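Local coordinates for protein calcium homeostasis modulator 1 (Oryzias latipes, PDB 6LMT) that forms an octameric membrane channel, probably a large-pore one that passes ions and ATP, as CALHM1 of other species does, at residues 47-50 with 51-55. Numbering follows the deposited sequence.
Sequences YNYT and YGIGL. With Y01 (cholesterol hemisuccinate), chain J.
Ile53 lies one turn after Tyr49, and its CG1 rests over one face of the Tyr49 ring. This is a CH-pi contact. CG1 is 3.8 Å from the ring centroid and 18° off the ring normal, shifted toward the rim on the CE1 side. Tyr49 CG is anti to the backbone N (chi1 -177°), on the carbonyl side, and this leans the ring outward beside Ile53. Ile53 CG1, anti to its own carbonyl carbon, meets it there.

Both side chains also meet the bound cholesterol hemisuccinate. Tyr49 OH is 3.6 Å from CAS of the sterol, and Ile53 CD1 is 3.6 Å from its methyl CAE. Both are van der Waals contacts; the first is made by the hydroxyl oxygen on a ring carbon, the second by one methyl on another. Phe128, on helix 122-128, touches Tyr49 and belongs to the same pocket.

The backbone bonds are those of the start of a helix. Tyr51 N donates to Tyr47 O at 3.1 Å, and Gly52 N to Asn48 O at 3.0 Å. Ile53 N donates to Tyr49 O at 2.9 Å. The hydrogen bond from Gly54 N to Thr50 O, 2.9 Å, is more bent, 135° at the hydrogen. Thr50 OG1 adds a weak bond back to Tyr47 O, which therefore accepts twice.

Polar ends on other sides of this part of the helix are held from outside. Tyr51 OH is hydrogen-bonded to Ser40 N and to Gln182 OE1 of a neighbouring subunit. Asn48 ND2 is hydrogen-bonded to Ala156 O.

The arrangement is the start of helix 48-70, with Tyr47 at the N-cap position. It combines an i/i+4 aromatic-aliphatic pair lining a sterol site with Tyr51 at the subunit interface.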
loop_
_atom_site.group_PDB
_atom_site.type_symbol
_atom_site.label_atom_id
_atom_site.label_comp_id
_atom_site.label_asym_id
_atom_site.label_seq_id
_atom_site.Cartn_x
_atom_site.Cartn_y
_atom_site.Cartn_z
ATOM N N TYR A 47 -38.728 22.519 -10.890
ATOM C CA TYR A 47 -38.250 21.241 -10.422
ATOM C C TYR A 47 -37.107 21.369 -9.440
ATOM O O TYR A 47 -36.718 20.363 -8.850
ATOM C CB TYR A 47 -37.805 20.407 -11.625
ATOM C CG TYR A 47 -38.922 20.089 -12.575
ATOM C CD1 TYR A 47 -40.198 19.824 -12.110
ATOM C CD2 TYR A 47 -38.735 20.192 -13.941
ATOM C CE1 TYR A 47 -41.227 19.583 -12.978
ATOM C CE2 TYR A 47 -39.755 19.959 -14.810
ATOM C CZ TYR A 47 -40.999 19.653 -14.326
ATOM O OH TYR A 47 -42.031 19.415 -15.198
ATOM N N ASN A 48 -36.565 22.576 -9.247
ATOM C CA ASN A 48 -35.396 22.754 -8.391
ATOM C C ASN A 48 -35.714 22.507 -6.934
ATOM O O ASN A 48 -34.901 21.928 -6.212
ATOM C CB ASN A 48 -34.817 24.152 -8.512
ATOM C CG ASN A 48 -33.907 24.310 -9.654
ATOM O OD1 ASN A 48 -33.429 23.345 -10.199
ATOM N ND2 ASN A 48 -33.510 25.528 -9.910
ATOM N N TYR A 49 -36.878 22.956 -6.484
ATOM C CA TYR A 49 -37.256 22.792 -5.093
ATOM C C TYR A 49 -37.461 21.325 -4.746
ATOM O O TYR A 49 -36.987 20.859 -3.713
ATOM C CB TYR A 49 -38.517 23.596 -4.792
ATOM C CG TYR A 49 -38.914 23.533 -3.353
ATOM C CD1 TYR A 49 -38.286 24.324 -2.417
ATOM C CD2 TYR A 49 -39.887 22.644 -2.914
ATOM C CE1 TYR A 49 -38.626 24.251 -1.101
ATOM C CE2 TYR A 49 -40.221 22.558 -1.599
ATOM C CZ TYR A 49 -39.592 23.367 -0.701
ATOM O OH TYR A 49 -39.938 23.289 0.617
ATOM N N THR A 50 -38.166 20.580 -5.593
ATOM C CA THR A 50 -38.454 19.196 -5.248
ATOM C C THR A 50 -37.225 18.321 -5.389
ATOM O O THR A 50 -37.096 17.330 -4.674
ATOM C CB THR A 50 -39.589 18.645 -6.100
ATOM O OG1 THR A 50 -39.153 18.506 -7.446
ATOM C CG2 THR A 50 -40.732 19.593 -6.079
ATOM N N TYR A 51 -36.305 18.681 -6.274
ATOM C CA TYR A 51 -35.058 17.946 -6.362
ATOM C C TYR A 51 -34.180 18.216 -5.151
ATOM O O TYR A 51 -33.643 17.284 -4.547
ATOM C CB TYR A 51 -34.327 18.302 -7.650
ATOM C CG TYR A 51 -33.056 17.523 -7.816
ATOM C CD1 TYR A 51 -33.084 16.204 -8.223
ATOM C CD2 TYR A 51 -31.830 18.091 -7.524
ATOM C CE1 TYR A 51 -31.943 15.490 -8.358
ATOM C CE2 TYR A 51 -30.692 17.376 -7.641
ATOM C CZ TYR A 51 -30.753 16.077 -8.070
ATOM O OH TYR A 51 -29.598 15.368 -8.199
ATOM N N GLY A 52 -34.021 19.489 -4.785
ATOM C CA GLY A 52 -33.138 19.835 -3.690
ATOM C C GLY A 52 -33.667 19.415 -2.337
ATOM O O GLY A 52 -32.910 18.963 -1.483
ATOM N N ILE A 53 -34.969 19.542 -2.124
ATOM C CA ILE A 53 -35.541 19.126 -0.854
ATOM C C ILE A 53 -35.798 17.628 -0.845
ATOM O O ILE A 53 -35.722 16.992 0.207
ATOM C CB ILE A 53 -36.799 19.967 -0.563
ATOM C CG1 ILE A 53 -36.427 21.441 -0.532
ATOM C CG2 ILE A 53 -37.419 19.656 0.749
ATOM C CD1 ILE A 53 -35.335 21.771 0.426
ATOM N N GLY A 54 -36.032 17.022 -2.006
ATOM C CA GLY A 54 -36.170 15.584 -2.071
ATOM C C GLY A 54 -34.895 14.835 -1.771
ATOM O O GLY A 54 -34.938 13.755 -1.195
ATOM N N LEU A 55 -33.746 15.397 -2.126
ATOM C CA LEU A 55 -32.489 14.774 -1.740
ATOM C C LEU A 55 -32.136 14.980 -0.285
ATOM O O LEU A 55 -31.184 14.373 0.198
ATOM C CB LEU A 55 -31.345 15.276 -2.600
ATOM C CG LEU A 55 -31.316 14.618 -3.962
ATOM C CD1 LEU A 55 -30.210 15.216 -4.710
ATOM C CD2 LEU A 55 -31.092 13.135 -3.813
HETATM C CAA Y01 J . -36.021 16.998 8.643
HETATM C CBA Y01 J . -34.667 17.201 7.989
HETATM C CAB Y01 J . -34.484 16.229 6.838
HETATM C CAN Y01 J . -34.482 18.649 7.537
HETATM C CAJ Y01 J . -35.454 19.141 6.498
HETATM C CAO Y01 J . -35.577 20.644 6.495
HETATM C CBB Y01 J . -36.496 21.256 5.425
HETATM C CAC Y01 J . -37.772 20.427 5.305
HETATM C CBE Y01 J . -36.763 22.740 5.759
HETATM C CAP Y01 J . -35.478 23.466 6.248
HETATM C CAQ Y01 J . -35.424 24.819 5.527
HETATM C CBG Y01 J . -36.889 25.072 5.207
HETATM C CBI Y01 J . -37.386 23.705 4.699
HETATM C CAE Y01 J . -36.827 23.367 3.311
HETATM C CAU Y01 J . -38.913 23.831 4.646
HETATM C CAS Y01 J . -39.371 24.976 3.731
HETATM C CBF Y01 J . -38.755 26.347 4.069
HETATM C CBD Y01 J . -37.234 26.229 4.283
HETATM C CAK Y01 J . -36.681 27.546 4.807
HETATM C CAI Y01 J . -37.102 28.669 3.920
HETATM C CAZ Y01 J . -38.110 28.597 3.065
HETATM C CAV Y01 J . -38.403 29.741 2.121
HETATM C CBH Y01 J . -39.100 27.436 3.005
HETATM C CAD Y01 J . -39.072 26.848 1.581
HETATM C CAT Y01 J . -40.492 28.053 3.271
HETATM C CAR Y01 J . -40.813 29.233 2.343
HETATM C CBC Y01 J . -39.769 30.322 2.407
HETATM O OAW Y01 J . -40.036 31.338 1.396
HETATM C CAY Y01 J . -39.372 32.492 1.457
HETATM O OAG Y01 J . -38.807 32.891 2.435
HETATM C CAM Y01 J . -39.402 33.232 0.151
HETATM C CAL Y01 J . -38.510 34.458 0.124
HETATM C CAX Y01 J . -38.525 35.245 -1.173
HETATM O OAH Y01 J . -39.275 34.858 -2.093
HETATM O OAF Y01 J . -37.782 36.242 -1.262
#